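Local coordinates for glutathione S-transferase 1 (Ascaris suum, PDB 4Q5F), which conjugates reduced glutathione to a wide range of hydrophobic electrophiles, both foreign and endogenous, and can also act as a glutathione peroxidase, at residues L32-Q36 against A37-F41; E49-P52 against A53-K57; F104-F107 against K108-M111. All coordinates share one frame; numbering follows the deposited sequence.

Interaction 1 of 3, residues L32-Q36 against A37-F41; sequences LIFHQ and AGVKF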
ATOM      1  N   LEU B  32       9.455   6.390  14.522  1.00 21.38           N
ATOM      2  CA  LEU B  32      10.028   5.159  15.050  1.00 18.96           C
ATOM      3  C   LEU B  32      11.238   4.717  14.233  1.00 20.03           C
ATOM      4  O   LEU B  32      12.226   4.229  14.778  1.00 20.40           O
ATOM      5  CB  LEU B  32       8.976   4.051  15.049  1.00 22.34           C
ATOM      6  CG  LEU B  32       7.900   4.165  16.126  1.00 23.06           C
ATOM      7  CD1 LEU B  32       6.693   3.317  15.770  1.00 17.33           C
ATOM      8  CD2 LEU B  32       8.463   3.747  17.474  1.00 21.65           C
ATOM      9  N   ILE B  33      11.154   4.893  12.920  1.00 18.74           N
ATOM     10  CA  ILE B  33      12.228   4.478  12.028  1.00 21.82           C
ATOM     11  C   ILE B  33      13.458   5.372  12.205  1.00 25.25           C
ATOM     12  O   ILE B  33      14.590   4.893  12.146  1.00 26.60           O
ATOM     13  CB  ILE B  33      11.761   4.467  10.556  1.00 19.24           C
ATOM     14  CG1 ILE B  33      10.661   3.420  10.367  1.00 18.79           C
ATOM     15  CG2 ILE B  33      12.917   4.139   9.617  1.00 20.96           C
ATOM     16  CD1 ILE B  33       9.861   3.573   9.090  1.00 14.97           C
ATOM     17  N   PHE B  34      13.238   6.667  12.420  1.00 22.27           N
ATOM     18  CA  PHE B  34      14.341   7.580  12.706  1.00 22.75           C
ATOM     19  C   PHE B  34      15.038   7.190  14.005  1.00 26.77           C
ATOM     20  O   PHE B  34      16.260   7.042  14.046  1.00 21.38           O
ATOM     21  CB  PHE B  34      13.851   9.023  12.837  1.00 18.59           C
ATOM     22  CG  PHE B  34      13.558   9.692  11.528  1.00 20.15           C
ATOM     23  CD1 PHE B  34      14.554   9.857  10.579  1.00 16.68           C
ATOM     24  CD2 PHE B  34      12.294  10.189  11.261  1.00 14.96           C
ATOM     25  CE1 PHE B  34      14.288  10.484   9.378  1.00 15.87           C
ATOM     26  CE2 PHE B  34      12.021  10.818  10.062  1.00 17.34           C
ATOM     27  CZ  PHE B  34      13.019  10.966   9.119  1.00 18.12           C
ATOM     28  N   HIS B  35      14.253   7.027  15.062  1.00 23.84           N
ATOM     29  CA  HIS B  35      14.804   6.790  16.390  1.00 27.44           C
ATOM     30  C   HIS B  35      15.550   5.466  16.478  1.00 30.44           C
ATOM     31  O   HIS B  35      16.559   5.367  17.172  1.00 32.56           O
ATOM     32  CB  HIS B  35      13.704   6.869  17.448  1.00 20.14           C
ATOM     33  CG  HIS B  35      13.351   8.271  17.832  1.00 25.57           C
ATOM     34  ND1 HIS B  35      12.241   8.925  17.339  1.00 33.94           N
ATOM     35  CD2 HIS B  35      13.974   9.152  18.647  1.00 23.51           C
ATOM     36  CE1 HIS B  35      12.192  10.143  17.842  1.00 31.99           C
ATOM     37  NE2 HIS B  35      13.231  10.309  18.640  1.00 27.91           N
ATOM     38  N   GLN B  36      15.063   4.451  15.772  1.00 26.68           N
ATOM     39  CA  GLN B  36      15.754   3.169  15.734  1.00 24.05           C
ATOM     40  C   GLN B  36      17.142   3.357  15.141  1.00 26.70           C
ATOM     41  O   GLN B  36      18.139   2.892  15.692  1.00 27.72           O
ATOM     42  CB  GLN B  36      14.974   2.151  14.900  1.00 24.39           C
ATOM     43  CG  GLN B  36      15.710   0.832  14.667  1.00 21.36           C
ATOM     44  CD  GLN B  36      16.116   0.149  15.957  1.00 26.67           C
ATOM     45  OE1 GLN B  36      15.593   0.452  17.028  1.00 29.66           O
ATOM     46  NE2 GLN B  36      17.055  -0.782  15.861  1.00 24.32           N
ATOM     47  N   ALA B  37      17.192   4.053  14.012  1.00 24.71           N
ATOM     48  CA  ALA B  37      18.433   4.271  13.285  1.00 23.99           C
ATOM     49  C   ALA B  37      19.319   5.314  13.967  1.00 26.02           C
ATOM     50  O   ALA B  37      20.495   5.451  13.634  1.00 30.98           O
ATOM     51  CB  ALA B  37      18.121   4.694  11.865  1.00 19.48           C
ATOM     52  N   GLY B  38      18.751   6.048  14.918  1.00 29.26           N
ATOM     53  CA  GLY B  38      19.486   7.086  15.616  1.00 23.32           C
ATOM     54  C   GLY B  38      19.796   8.261  14.707  1.00 24.89           C
ATOM     55  O   GLY B  38      20.801   8.948  14.885  1.00 34.94           O
ATOM     56  N   VAL B  39      18.928   8.484  13.723  1.00 22.46           N
ATOM     57  CA  VAL B  39      19.089   9.584  12.777  1.00 24.19           C
ATOM     58  C   VAL B  39      18.232  10.766  13.214  1.00 27.68           C
ATOM     59  O   VAL B  39      17.033  10.624  13.450  1.00 28.34           O
ATOM     60  CB  VAL B  39      18.700   9.150  11.345  1.00 18.49           C
ATOM     61  CG1 VAL B  39      18.782  10.332  10.364  1.00 16.63           C
ATOM     62  CG2 VAL B  39      19.576   7.975  10.898  1.00 19.51           C
ATOM     63  N   LYS B  40      18.859  11.933  13.319  1.00 30.65           N
ATOM     64  CA  LYS B  40      18.173  13.137  13.772  1.00 26.87           C
ATOM     65  C   LYS B  40      17.321  13.723  12.653  1.00 27.34           C
ATOM     66  O   LYS B  40      17.671  13.629  11.476  1.00 25.62           O
ATOM     67  CB  LYS B  40      19.186  14.177  14.259  1.00 33.93           C
ATOM     68  CG  LYS B  40      18.574  15.291  15.097  1.00 54.12           C
ATOM     69  CD  LYS B  40      19.612  16.326  15.503  1.00 48.57           C
ATOM     70  CE  LYS B  40      19.631  17.510  14.545  1.00 45.29           C
ATOM     71  NZ  LYS B  40      19.889  17.109  13.133  1.00 45.62           N
ATOM     72  N   PHE B  41      16.201  14.329  13.031  1.00 22.84           N
ATOM     73  CA  PHE B  41      15.268  14.904  12.070  1.00 23.32           C
ATOM     74  C   PHE B  41      14.380  15.911  12.780  1.00 18.80           C
ATOM     75  O   PHE B  41      14.230  15.855  14.000  1.00 21.54           O
ATOM     76  CB  PHE B  41      14.392  13.805  11.472  1.00 23.64           C
ATOM     77  CG  PHE B  41      13.401  13.236  12.445  1.00 17.69           C
ATOM     78  CD1 PHE B  41      13.804  12.330  13.412  1.00 20.28           C
ATOM     79  CD2 PHE B  41      12.073  13.621  12.407  1.00 20.12           C
ATOM     80  CE1 PHE B  41      12.896  11.808  14.316  1.00 17.33           C
ATOM     81  CE2 PHE B  41      11.160  13.102  13.307  1.00 22.63           C
ATOM     82  CZ  PHE B  41      11.573  12.195  14.263  1.00 21.75           C
TER
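Phe34 O takes two backbone N-H groups from beyond the end of its helix, a sound bond from Val39 N at 3.0 Å and a weak, strongly bent one from Gly38 N. With a further weak bond from Gly38 N to His35 O, this is a Schellman motif, and it ends helix 27-37 of the thioredoxin-like N-terminal domain. Gly38 is its C-prime residue: a positive phi of 69° turns the chain out of the helix, a conformation that favours glycine. One residue earlier, Ala37 N makes a weak bond to Ile33 O at 3.3 Å.

The reversed chain brings Phe41 back onto the helix. Its ring lies on the Phe34 ring as an offset stack, with centroids 3.9 Å apart and planes 15° from parallel. Phe34 CD2 sits over the centre of the Phe41 ring, whereas Phe41 CB lies over the Phe34 face and makes a CH-pi contact. The overlap follows from the first torsion of Phe41, chi1 70°, which sets CG between the backbone N and the carbonyl carbon and folds the ring back toward the helix. Leu83 of helix 76-86 and Tyr16 of strand 16-21 also pack on Phe34, so the cluster joins helix and sheet. The third aromatic is His35, whose ND1 is bonded to Arg31 O and whose ring stacks with Trp209. The edge of Phe41 is directed at the imidazole face in an offset edge-to-face pair, with His35 CE1 4.0 Å from Phe41 CE1.

Interaction 2 of 3, residues E49-P52 against A53-K57; sequences EDWP and ALKPK. With GSH (glutathione), chain E.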
ATOM      1  N   GLU B  49      -4.396  24.640  13.824  1.00 29.07           N
ATOM      2  CA  GLU B  49      -4.416  26.022  13.366  1.00 33.33           C
ATOM      3  C   GLU B  49      -3.751  26.212  11.998  1.00 30.23           C
ATOM      4  O   GLU B  49      -4.218  27.002  11.176  1.00 30.35           O
ATOM      5  CB  GLU B  49      -3.702  26.886  14.408  1.00 28.44           C
ATOM      6  CG  GLU B  49      -3.714  28.377  14.134  1.00 38.76           C
ATOM      7  CD  GLU B  49      -2.871  29.151  15.128  1.00 50.05           C
ATOM      8  OE1 GLU B  49      -1.705  28.760  15.347  1.00 49.99           O
ATOM      9  OE2 GLU B  49      -3.377  30.142  15.698  1.00 56.47           O
ATOM     10  N   ASP B  50      -2.667  25.482  11.758  1.00 22.81           N
ATOM     11  CA  ASP B  50      -1.846  25.692  10.568  1.00 26.25           C
ATOM     12  C   ASP B  50      -2.176  24.735   9.427  1.00 24.77           C
ATOM     13  O   ASP B  50      -1.631  24.866   8.331  1.00 31.14           O
ATOM     14  CB  ASP B  50      -0.362  25.556  10.923  1.00 26.96           C
ATOM     15  CG  ASP B  50       0.125  26.659  11.841  1.00 35.13           C
ATOM     16  OD1 ASP B  50      -0.348  27.808  11.701  1.00 35.44           O
ATOM     17  OD2 ASP B  50       0.984  26.378  12.702  1.00 40.94           O
ATOM     18  N   TRP B  51      -3.061  23.773   9.675  1.00 24.33           N
ATOM     19  CA  TRP B  51      -3.380  22.768   8.662  1.00 20.06           C
ATOM     20  C   TRP B  51      -4.118  23.332   7.440  1.00 23.82           C
ATOM     21  O   TRP B  51      -3.806  22.956   6.309  1.00 27.68           O
ATOM     22  CB  TRP B  51      -4.169  21.601   9.269  1.00 16.72           C
ATOM     23  CG  TRP B  51      -4.594  20.588   8.247  1.00 27.39           C
ATOM     24  CD1 TRP B  51      -5.841  20.061   8.082  1.00 24.37           C
ATOM     25  CD2 TRP B  51      -3.769  19.991   7.238  1.00 18.48           C
ATOM     26  NE1 TRP B  51      -5.844  19.168   7.037  1.00 22.34           N
ATOM     27  CE2 TRP B  51      -4.584  19.109   6.501  1.00 18.78           C
ATOM     28  CE3 TRP B  51      -2.423  20.115   6.888  1.00 17.85           C
ATOM     29  CZ2 TRP B  51      -4.094  18.353   5.437  1.00 23.96           C
ATOM     30  CZ3 TRP B  51      -1.938  19.368   5.830  1.00 25.92           C
ATOM     31  CH2 TRP B  51      -2.772  18.497   5.117  1.00 19.27           C
ATOM     32  N   PRO B  52      -5.100  24.224   7.654  1.00 21.56           N
ATOM     33  CA  PRO B  52      -5.833  24.783   6.510  1.00 22.69           C
ATOM     34  C   PRO B  52      -4.948  25.491   5.481  1.00 26.81           C
ATOM     35  O   PRO B  52      -5.230  25.412   4.284  1.00 28.52           O
ATOM     36  CB  PRO B  52      -6.787  25.784   7.167  1.00 25.21           C
ATOM     37  CG  PRO B  52      -7.012  25.239   8.524  1.00 24.41           C
ATOM     38  CD  PRO B  52      -5.699  24.640   8.935  1.00 16.43           C
ATOM     39  N   ALA B  53      -3.900  26.168   5.936  1.00 24.54           N
ATOM     40  CA  ALA B  53      -3.011  26.891   5.032  1.00 24.78           C
ATOM     41  C   ALA B  53      -2.098  25.927   4.282  1.00 33.62           C
ATOM     42  O   ALA B  53      -1.818  26.113   3.098  1.00 36.78           O
ATOM     43  CB  ALA B  53      -2.181  27.904   5.800  1.00 20.24           C
ATOM     44  N   LEU B  54      -1.637  24.895   4.980  1.00 30.53           N
ATOM     45  CA  LEU B  54      -0.691  23.945   4.412  1.00 22.39           C
ATOM     46  C   LEU B  54      -1.357  22.985   3.429  1.00 26.98           C
ATOM     47  O   LEU B  54      -0.782  22.660   2.390  1.00 30.13           O
ATOM     48  CB  LEU B  54      -0.016  23.147   5.529  1.00 21.12           C
ATOM     49  CG  LEU B  54       0.988  22.078   5.091  1.00 24.96           C
ATOM     50  CD1 LEU B  54       2.097  22.681   4.243  1.00 25.36           C
ATOM     51  CD2 LEU B  54       1.570  21.374   6.308  1.00 22.99           C
ATOM     52  N   LYS B  55      -2.566  22.545   3.768  1.00 25.30           N
ATOM     53  CA  LYS B  55      -3.281  21.513   3.009  1.00 25.43           C
ATOM     54  C   LYS B  55      -3.221  21.678   1.485  1.00 25.20           C
ATOM     55  O   LYS B  55      -2.839  20.746   0.780  1.00 26.63           O
ATOM     56  CB  LYS B  55      -4.737  21.431   3.479  1.00 23.71           C
ATOM     57  CG  LYS B  55      -5.580  20.386   2.758  1.00 22.25           C
ATOM     58  CD  LYS B  55      -6.939  20.225   3.424  1.00 23.06           C
ATOM     59  CE  LYS B  55      -7.854  19.291   2.645  1.00 27.26           C
ATOM     60  NZ  LYS B  55      -7.414  17.869   2.703  1.00 27.00           N
ATOM     61  N   PRO B  56      -3.593  22.861   0.967  1.00 34.21           N
ATOM     62  CA  PRO B  56      -3.572  23.019  -0.492  1.00 27.04           C
ATOM     63  C   PRO B  56      -2.166  23.012  -1.096  1.00 28.81           C
ATOM     64  O   PRO B  56      -2.030  22.820  -2.305  1.00 33.12           O
ATOM     65  CB  PRO B  56      -4.240  24.381  -0.708  1.00 21.27           C
ATOM     66  CG  PRO B  56      -4.052  25.105   0.573  1.00 32.35           C
ATOM     67  CD  PRO B  56      -4.109  24.065   1.642  1.00 31.50           C
ATOM     68  N   LYS B  57      -1.142  23.212  -0.272  1.00 29.66           N
ATOM     69  CA  LYS B  57       0.236  23.221  -0.761  1.00 22.91           C
ATOM     70  C   LYS B  57       0.829  21.814  -0.817  1.00 24.87           C
ATOM     71  O   LYS B  57       1.909  21.618  -1.371  1.00 32.11           O
ATOM     72  CB  LYS B  57       1.124  24.089   0.132  1.00 31.02           C
ATOM     73  CG  LYS B  57       0.678  25.529   0.290  1.00 34.48           C
ATOM     74  CD  LYS B  57       1.604  26.254   1.256  1.00 32.76           C
ATOM     75  CE  LYS B  57       1.108  27.647   1.591  1.00 53.42           C
ATOM     76  NZ  LYS B  57       1.916  28.250   2.689  1.00 53.27           N
TER
HETATM   77  N1  GSH E 301      -2.727   7.105   2.235  1.00 14.84           N
HETATM   78  CA1 GSH E 301      -2.239   8.181   3.020  1.00 22.11           C
HETATM   79  C1  GSH E 301      -0.947   7.771   3.689  1.00 21.32           C
HETATM   80  O11 GSH E 301      -0.073   8.633   3.963  1.00 20.73           O
HETATM   81  O12 GSH E 301      -0.740   6.563   3.974  1.00 17.67           O
HETATM   82  CB1 GSH E 301      -3.270   8.547   4.076  1.00 18.57           C
HETATM   83  CG1 GSH E 301      -2.858   9.849   4.775  1.00 21.47           C
HETATM   84  CD1 GSH E 301      -4.003  10.413   5.630  1.00 24.56           C
HETATM   85  OE1 GSH E 301      -5.110   9.924   5.556  1.00 32.61           O
HETATM   86  N2  GSH E 301      -3.747  11.525   6.514  1.00 27.76           N
HETATM   87  CA2 GSH E 301      -4.774  12.098   7.330  1.00 24.74           C
HETATM   88  C2  GSH E 301      -4.919  13.573   6.986  1.00 22.91           C
HETATM   89  O2  GSH E 301      -4.002  14.162   6.440  1.00 20.64           O
HETATM   90  CB2 GSH E 301      -4.402  11.997   8.785  1.00 24.20           C
HETATM   91  SG2 GSH E 301      -4.179  10.305   9.235  1.00 41.63           S
HETATM   92  N3  GSH E 301      -6.138  14.274   7.326  1.00 24.08           N
HETATM   93  CA3 GSH E 301      -6.294  15.670   7.012  1.00 24.94           C
HETATM   94  C3  GSH E 301      -6.997  15.824   5.665  1.00 29.99           C
HETATM   95  O31 GSH E 301      -7.146  14.825   4.917  1.00 34.35           O
HETATM   96  O32 GSH E 301      -7.425  16.953   5.309  1.00 31.26           O
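Ala53 continues the short helix 51-54, its CB near Asp50 O. Leu54 comes next: its N makes a weak helical bond to Asp50 O, and its CG lies near Trp51 CZ3, the two side chains crossing at about a right angle. Leu46 of strand 42-46 touches both Trp51 and Leu54, which seats the helix beside the sheet.

Lys55 carries most of the contact. Lys55 N bonds Trp51 O at 2.9 Å, and Lys55 CB lies over the six-membered ring of Trp51, 3.8 Å from the centroid, in a CH-pi contact. With CG anti to the backbone N (chi1 -180°), the chain runs extended past the indole as far as CE, then bends at chi4 (70°) to bring NZ to the glycine carboxylate of glutathione. There Lys55 NZ bonds O32 of glutathione at 2.8 Å, and Trp51 NE1 gives its N-H to the same oxygen at 3.2 Å, with O32 lying in the indole plane at its edge. A second partner of NZ is Gly61 O, and Phe21 meets the indole edge-to-face. Pro56, which has no N-H to offer, sets its CD 3.2 Å from Pro52 O.

One carboxylate oxygen is thus gripped by two donors of different kind, an indole N-H and an ammonium group, from residues four apart on one turn. The lysine would be expected to balance the charge of the glycine end of glutathione, while the indole N-H, fixed in the ring plane, meets the oxygen at the edge of the ring.

Interaction 3 of 3, residues F104-F107 against K108-M111; sequences FDQF and KDFM. With GSH (glutathione), chain C.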
ATOM      1  N   PHE B 104       3.809  -6.015   5.299  1.00 16.99           N
ATOM      2  CA  PHE B 104       3.244  -4.725   5.676  1.00 17.08           C
ATOM      3  C   PHE B 104       1.976  -4.425   4.883  1.00 17.76           C
ATOM      4  O   PHE B 104       1.048  -3.808   5.405  1.00 19.15           O
ATOM      5  CB  PHE B 104       4.252  -3.589   5.500  1.00 15.82           C
ATOM      6  CG  PHE B 104       3.746  -2.266   6.000  1.00 13.66           C
ATOM      7  CD1 PHE B 104       3.690  -2.006   7.359  1.00 14.12           C
ATOM      8  CD2 PHE B 104       3.311  -1.292   5.118  1.00 13.11           C
ATOM      9  CE1 PHE B 104       3.217  -0.796   7.830  1.00 15.06           C
ATOM     10  CE2 PHE B 104       2.838  -0.077   5.584  1.00 16.15           C
ATOM     11  CZ  PHE B 104       2.791   0.170   6.940  1.00 14.48           C
ATOM     12  N   ASP B 105       1.937  -4.859   3.627  1.00 17.66           N
ATOM     13  CA  ASP B 105       0.740  -4.702   2.807  1.00 19.31           C
ATOM     14  C   ASP B 105      -0.419  -5.509   3.387  1.00 18.51           C
ATOM     15  O   ASP B 105      -1.574  -5.089   3.319  1.00 17.13           O
ATOM     16  CB  ASP B 105       1.001  -5.142   1.364  1.00 17.26           C
ATOM     17  CG  ASP B 105       1.663  -4.059   0.526  1.00 25.87           C
ATOM     18  OD1 ASP B 105       1.842  -2.926   1.023  1.00 21.97           O
ATOM     19  OD2 ASP B 105       1.994  -4.342  -0.645  1.00 27.36           O
ATOM     20  N   GLN B 106      -0.114  -6.675   3.947  1.00 12.51           N
ATOM     21  CA  GLN B 106      -1.142  -7.494   4.576  1.00 17.26           C
ATOM     22  C   GLN B 106      -1.622  -6.812   5.852  1.00 19.10           C
ATOM     23  O   GLN B 106      -2.813  -6.821   6.166  1.00 17.86           O
ATOM     24  CB  GLN B 106      -0.618  -8.897   4.893  1.00 19.68           C
ATOM     25  CG  GLN B 106      -1.673  -9.829   5.478  1.00 15.83           C
ATOM     26  CD  GLN B 106      -2.846 -10.048   4.540  1.00 18.48           C
ATOM     27  OE1 GLN B 106      -2.703  -9.971   3.321  1.00 24.57           O
ATOM     28  NE2 GLN B 106      -4.017 -10.319   5.107  1.00 17.10           N
ATOM     29  N   PHE B 107      -0.682  -6.228   6.587  1.00 17.29           N
ATOM     30  CA  PHE B 107      -1.018  -5.434   7.761  1.00 16.29           C
ATOM     31  C   PHE B 107      -1.884  -4.247   7.352  1.00 21.80           C
ATOM     32  O   PHE B 107      -2.807  -3.862   8.069  1.00 20.19           O
ATOM     33  CB  PHE B 107       0.253  -4.947   8.457  1.00 17.79           C
ATOM     34  CG  PHE B 107       0.035  -3.762   9.352  1.00 17.05           C
ATOM     35  CD1 PHE B 107      -0.511  -3.920  10.615  1.00 19.63           C
ATOM     36  CD2 PHE B 107       0.380  -2.488   8.932  1.00 20.94           C
ATOM     37  CE1 PHE B 107      -0.712  -2.829  11.439  1.00 20.50           C
ATOM     38  CE2 PHE B 107       0.182  -1.394   9.751  1.00 22.15           C
ATOM     39  CZ  PHE B 107      -0.365  -1.564  11.007  1.00 24.12           C
ATOM     40  N   LYS B 108      -1.583  -3.677   6.190  1.00 17.11           N
ATOM     41  CA  LYS B 108      -2.367  -2.572   5.653  1.00 18.20           C
ATOM     42  C   LYS B 108      -3.801  -3.002   5.340  1.00 17.73           C
ATOM     43  O   LYS B 108      -4.742  -2.253   5.599  1.00 21.65           O
ATOM     44  CB  LYS B 108      -1.700  -1.999   4.400  1.00 17.63           C
ATOM     45  CG  LYS B 108      -0.805  -0.791   4.664  1.00 23.15           C
ATOM     46  CD  LYS B 108       0.015  -0.423   3.431  1.00 43.09           C
ATOM     47  CE  LYS B 108      -0.369   0.939   2.875  1.00 47.65           C
ATOM     48  NZ  LYS B 108       0.332   1.217   1.587  1.00 37.84           N
ATOM     49  N   ASP B 109      -3.964  -4.202   4.786  1.00 12.47           N
ATOM     50  CA  ASP B 109      -5.296  -4.739   4.511  1.00 14.75           C
ATOM     51  C   ASP B 109      -6.082  -4.883   5.809  1.00 20.91           C
ATOM     52  O   ASP B 109      -7.262  -4.546   5.876  1.00 19.70           O
ATOM     53  CB  ASP B 109      -5.213  -6.105   3.823  1.00 14.83           C
ATOM     54  CG  ASP B 109      -4.812  -6.008   2.362  1.00 22.72           C
ATOM     55  OD1 ASP B 109      -4.857  -4.895   1.796  1.00 29.76           O
ATOM     56  OD2 ASP B 109      -4.465  -7.056   1.777  1.00 20.75           O
ATOM     57  N   PHE B 110      -5.415  -5.398   6.836  1.00 20.76           N
ATOM     58  CA  PHE B 110      -6.012  -5.544   8.156  1.00 17.53           C
ATOM     59  C   PHE B 110      -6.470  -4.186   8.685  1.00 17.21           C
ATOM     60  O   PHE B 110      -7.603  -4.036   9.141  1.00 20.68           O
ATOM     61  CB  PHE B 110      -4.994  -6.164   9.116  1.00 18.98           C
ATOM     62  CG  PHE B 110      -5.525  -6.418  10.501  1.00 22.92           C
ATOM     63  CD1 PHE B 110      -6.876  -6.629  10.725  1.00 26.00           C
ATOM     64  CD2 PHE B 110      -4.663  -6.443  11.583  1.00 21.47           C
ATOM     65  CE1 PHE B 110      -7.351  -6.862  12.000  1.00 22.92           C
ATOM     66  CE2 PHE B 110      -5.134  -6.674  12.859  1.00 25.94           C
ATOM     67  CZ  PHE B 110      -6.480  -6.884  13.066  1.00 25.08           C
ATOM     68  N   MET B 111      -5.581  -3.202   8.618  1.00 17.60           N
ATOM     69  CA  MET B 111      -5.886  -1.850   9.078  1.00 21.24           C
ATOM     70  C   MET B 111      -7.053  -1.243   8.306  1.00 22.83           C
ATOM     71  O   MET B 111      -7.819  -0.451   8.851  1.00 21.15           O
ATOM     72  CB  MET B 111      -4.657  -0.949   8.926  1.00 24.23           C
ATOM     73  CG  MET B 111      -3.543  -1.218   9.931  1.00 31.38           C
ATOM     74  SD  MET B 111      -4.022  -0.856  11.633  1.00 50.87           S
ATOM     75  CE  MET B 111      -4.418  -2.497  12.232  1.00 29.31           C
TER
HETATM   76  N1  GSH C 301      -4.019  -6.997  -0.729  1.00 21.84           N
HETATM   77  CA1 GSH C 301      -4.010  -8.078  -1.647  1.00 22.72           C
HETATM   78  C1  GSH C 301      -3.118  -7.734  -2.817  1.00 16.27           C
HETATM   79  O11 GSH C 301      -2.509  -8.643  -3.436  1.00 21.04           O
HETATM   80  O12 GSH C 301      -2.983  -6.537  -3.173  1.00 15.80           O
HETATM   81  CB1 GSH C 301      -5.430  -8.334  -2.124  1.00 19.33           C
HETATM   82  CG1 GSH C 301      -5.484  -9.649  -2.910  1.00 17.90           C
HETATM   83  CD1 GSH C 301      -6.940 -10.068  -3.157  1.00 21.90           C
HETATM   84  OE1 GSH C 301      -7.847  -9.426  -2.675  1.00 25.85           O
HETATM   85  N2  GSH C 301      -7.210 -11.232  -3.961  1.00 20.68           N
HETATM   86  CA2 GSH C 301      -8.545 -11.678  -4.216  1.00 23.20           C
HETATM   87  C2  GSH C 301      -8.626 -13.147  -3.831  1.00 21.49           C
HETATM   88  O2  GSH C 301      -7.595 -13.790  -3.703  1.00 18.23           O
HETATM   89  CB2 GSH C 301      -8.879 -11.531  -5.676  1.00 28.60           C
HETATM   90  SG2 GSH C 301      -8.665  -9.852  -6.181  1.00 50.06           S
HETATM   91  N3  GSH C 301      -9.907 -13.787  -3.626  1.00 24.93           N
HETATM   92  CA3 GSH C 301      -9.967 -15.179  -3.256  1.00 25.44           C
HETATM   93  C3  GSH C 301      -9.850 -15.322  -1.737  1.00 27.90           C
HETATM   94  O31 GSH C 301      -9.460 -14.350  -1.038  1.00 29.37           O
HETATM   95  O32 GSH C 301     -10.143 -16.414  -1.189  1.00 27.93           O
HETATM   96  O   HOH W   1      -2.610  -4.062   1.089  1.00 29.89           O
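The glutathione site of the second subunit is completed here by Asp109, which reaches across the dimer interface. Asp109 OD2 accepts a hydrogen bond from the amino nitrogen N1 of the gamma-glutamyl end at 2.5 Å; Gln75 and Ser76 of the second subunit also hold this glutathione, and Gln75 NE2 bonds OD2 weakly. Asp109 CG is anti to the carbonyl carbon (chi1 -75°), which carries the carboxylate back beside its own helix. There a water donates to OD1 and to Asp105 O, tying the side chain to the preceding turn. The opposite charges of carboxylate and ammonium would be expected to strengthen the bond to N1.

The backbone that presents Asp109 is the long helix 94-114 of the all-helical C-terminal domain. Its i to i+4 bonds include Lys108 N to Phe104 O at 2.7 Å and Asp109 N to Asp105 O at 2.9 Å. Lys108 runs obliquely past the Phe104 ring, CD 3.6 Å from CE2, and has a long, weak ion pair to Asp105 of the second subunit.

The inward side of the helix is apolar. Met111 lays CG over the face of the Phe107 ring, 3.7 Å from the centroid, as a CH-pi contact. Met111 SD stands obliquely to the Phe107 ring, 4.5 Å from its centroid, a Met-aromatic contact. Helix 167-182 packs against both side chains, Ile172 and Ser175 touching Phe107, and Trp179 touching Met111.

Overall arrangement
From the N terminus the three contacts come in series, none nested in or crossing another, and each spans a single continuous stretch. Interaction 1 closes the turn from helix 27-37 toward strand 42-46. Interaction 2 follows that strand, on helix 51-54 and the turn after it, at the rim of the same N-terminal domain; the two centres lie 26 Å apart. Interaction 3 sits on helix 94-114 of the C-terminal domain, on the other side of the chain's centre from interaction 1. Its centre is 29 Å from that of interaction 2, yet the two share a task across the dimer: one holds the subunit's own glutathione, the other its neighbour's.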